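Local coordinates for protein L-fuculose phosphate aldolase (Streptococcus pneumoniae, PDB 4C24) that belongs to the class II aldolase and adducin family, and holds a zinc ion in a histidine site within a tetrameric assembly, at residues S117-A122 with E204-K209. Residues are numbered along the deposited sequence; the frame is centred on the assembly and turned at random.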
loop_
_atom_site.group_PDB
_atom_site.type_symbol
_atom_site.label_atom_id
_atom_site.label_comp_id
_atom_site.label_asym_id
_atom_site.label_seq_id
_atom_site.Cartn_x
_atom_site.Cartn_y
_atom_site.Cartn_z
ATOM N N SER A 117 -18.325 3.462 12.434
ATOM C CA SER A 117 -17.581 4.704 12.229
ATOM C C SER A 117 -17.709 5.194 10.793
ATOM O O SER A 117 -17.555 6.364 10.537
ATOM C CB SER A 117 -16.107 4.580 12.643
ATOM O OG SER A 117 -15.527 3.355 12.209
ATOM N N HIS A 118 -17.960 4.262 9.863
ATOM C CA HIS A 118 -18.300 4.621 8.497
ATOM C C HIS A 118 -19.622 3.994 8.142
ATOM O O HIS A 118 -19.863 2.820 8.477
ATOM C CB HIS A 118 -17.228 4.129 7.538
ATOM C CG HIS A 118 -17.325 4.762 6.192
ATOM N ND1 HIS A 118 -18.255 4.365 5.256
ATOM C CD2 HIS A 118 -16.650 5.804 5.647
ATOM C CE1 HIS A 118 -18.130 5.126 4.177
ATOM N NE2 HIS A 118 -17.170 6.011 4.390
ATOM N N TYR A 119 -20.484 4.749 7.462
ATOM C CA TYR A 119 -21.835 4.262 7.160
ATOM C C TYR A 119 -21.892 3.016 6.262
ATOM O O TYR A 119 -22.873 2.283 6.294
ATOM C CB TYR A 119 -22.721 5.363 6.594
ATOM C CG TYR A 119 -22.544 5.629 5.131
ATOM C CD1 TYR A 119 -23.292 4.914 4.212
ATOM C CD2 TYR A 119 -21.634 6.580 4.668
ATOM C CE1 TYR A 119 -23.148 5.129 2.859
ATOM C CE2 TYR A 119 -21.486 6.794 3.295
ATOM C CZ TYR A 119 -22.261 6.065 2.411
ATOM O OH TYR A 119 -22.106 6.272 1.058
ATOM N N MET A 120 -20.830 2.789 5.489
ATOM C CA MET A 120 -20.835 1.665 4.542
ATOM C C MET A 120 -20.850 0.295 5.193
ATOM O O MET A 120 -21.084 -0.732 4.546
ATOM C CB MET A 120 -19.672 1.778 3.567
ATOM C CG MET A 120 -19.913 2.811 2.491
ATOM S SD MET A 120 -21.321 2.449 1.425
ATOM C CE MET A 120 -20.982 0.775 0.942
ATOM N N ILE A 121 -20.606 0.237 6.498
ATOM C CA ILE A 121 -20.658 -1.031 7.191
ATOM C C ILE A 121 -22.060 -1.635 7.091
ATOM O O ILE A 121 -22.225 -2.810 7.318
ATOM C CB ILE A 121 -20.157 -0.924 8.658
ATOM C CG1 ILE A 121 -19.754 -2.311 9.177
ATOM C CG2 ILE A 121 -21.155 -0.188 9.570
ATOM C CD1 ILE A 121 -18.780 -3.037 8.266
ATOM N N ALA A 122 -23.069 -0.817 6.799
ATOM C CA ALA A 122 -24.441 -1.318 6.628
ATOM C C ALA A 122 -24.606 -2.417 5.567
ATOM O O ALA A 122 -25.603 -3.128 5.572
ATOM C CB ALA A 122 -25.401 -0.182 6.359
ATOM N N GLU A 204 -30.071 1.776 11.365
ATOM C CA GLU A 204 -31.346 1.139 11.003
ATOM C C GLU A 204 -31.869 1.772 9.713
ATOM O O GLU A 204 -32.340 1.069 8.799
ATOM C CB GLU A 204 -32.363 1.327 12.127
ATOM N N LEU A 205 -31.748 3.097 9.625
ATOM C CA LEU A 205 -32.114 3.835 8.415
ATOM C C LEU A 205 -31.230 3.407 7.251
ATOM O O LEU A 205 -31.718 3.196 6.144
ATOM C CB LEU A 205 -32.028 5.348 8.673
ATOM C CG LEU A 205 -32.225 6.384 7.568
ATOM C CD1 LEU A 205 -33.443 6.115 6.693
ATOM C CD2 LEU A 205 -32.330 7.755 8.212
ATOM N N MET A 206 -29.940 3.249 7.516
ATOM C CA MET A 206 -28.994 2.844 6.499
ATOM C C MET A 206 -29.362 1.483 5.907
ATOM O O MET A 206 -29.294 1.297 4.680
ATOM C CB MET A 206 -27.585 2.808 7.093
ATOM C CG MET A 206 -26.498 3.278 6.123
ATOM S SD MET A 206 -26.716 4.997 5.610
ATOM C CE MET A 206 -26.491 5.823 7.193
ATOM N N ALA A 207 -29.770 0.556 6.775
ATOM C CA ALA A 207 -30.171 -0.782 6.341
ATOM C C ALA A 207 -31.316 -0.696 5.349
ATOM O O ALA A 207 -31.318 -1.408 4.344
ATOM C CB ALA A 207 -30.562 -1.665 7.517
ATOM N N GLU A 208 -32.283 0.171 5.635
ATOM C CA GLU A 208 -33.470 0.293 4.786
ATOM C C GLU A 208 -33.142 0.943 3.450
ATOM O O GLU A 208 -33.677 0.538 2.420
ATOM C CB GLU A 208 -34.602 1.002 5.536
ATOM C CG GLU A 208 -34.783 0.409 6.928
ATOM C CD GLU A 208 -36.169 0.576 7.515
ATOM O OE1 GLU A 208 -36.601 1.728 7.735
ATOM O OE2 GLU A 208 -36.817 -0.461 7.780
ATOM N N LYS A 209 -32.234 1.917 3.462
ATOM C CA LYS A 209 -31.775 2.564 2.230
ATOM C C LYS A 209 -30.997 1.618 1.333
ATOM O O LYS A 209 -31.075 1.723 0.103
ATOM C CB LYS A 209 -30.922 3.784 2.551
ATOM C CG LYS A 209 -31.706 4.894 3.227
ATOM C CD LYS A 209 -30.867 6.138 3.381
ATOM C CE LYS A 209 -30.941 6.994 2.133
ATOM N NZ LYS A 209 -32.195 7.791 2.113
#
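Met206 of helix 200-210 reaches across to Tyr119 and Ala122, which sit on a 3-10 turn in the loop between helix 103-110 and strand 130-131. The main motif is a Met-aromatic contact, and it packs the C-terminal helix of this class II aldolase fold against that loop.

Met206 SD lies 3.7 Å from Tyr119 CD1 and 4.8 Å from the centroid of the Tyr119 ring. Its approach is oblique, 58° off the ring normal. The two side chains cross at about a right angle. Met206 is bent at both chi2 and chi3, which curls the methyl end back to Tyr119, where Met206 CE meets Tyr119 CB at 3.8 Å. Met120 CG, from the same turn as the tyrosine, lies over one face of the Tyr119 ring, 3.9 Å above the plane and offset toward the rim.

Ala122 CB rests against the start of the methionine chain, with Met206 CG and Met206 CB its nearest partners. Ala122 and Ala207 bring the two backbones closest, their CA atoms 5.8 Å apart.

The hydrogen bonds here are made inside the segments and not between them. Ala122 N bonds to Tyr119 O within the 3-10 turn. Met120 N donates to His118 ND1 at 166°, tilted slightly from the imidazole plane, which ties the histidine ring to the turn.

The contact lies at a subunit interface. The side chain of Tyr119 lies about 4 Å from a bound zinc ion, and its ring meets that of His160 of a second subunit edge-to-face. His118 NE2 hydrogen-bonds to His160 O of the second subunit, and Met206 packs on Tyr133 of the same neighbouring subunit. Within the chain, the tightest touch across the contact is Ala122 CB to Met206 CG, at 3.6 Å.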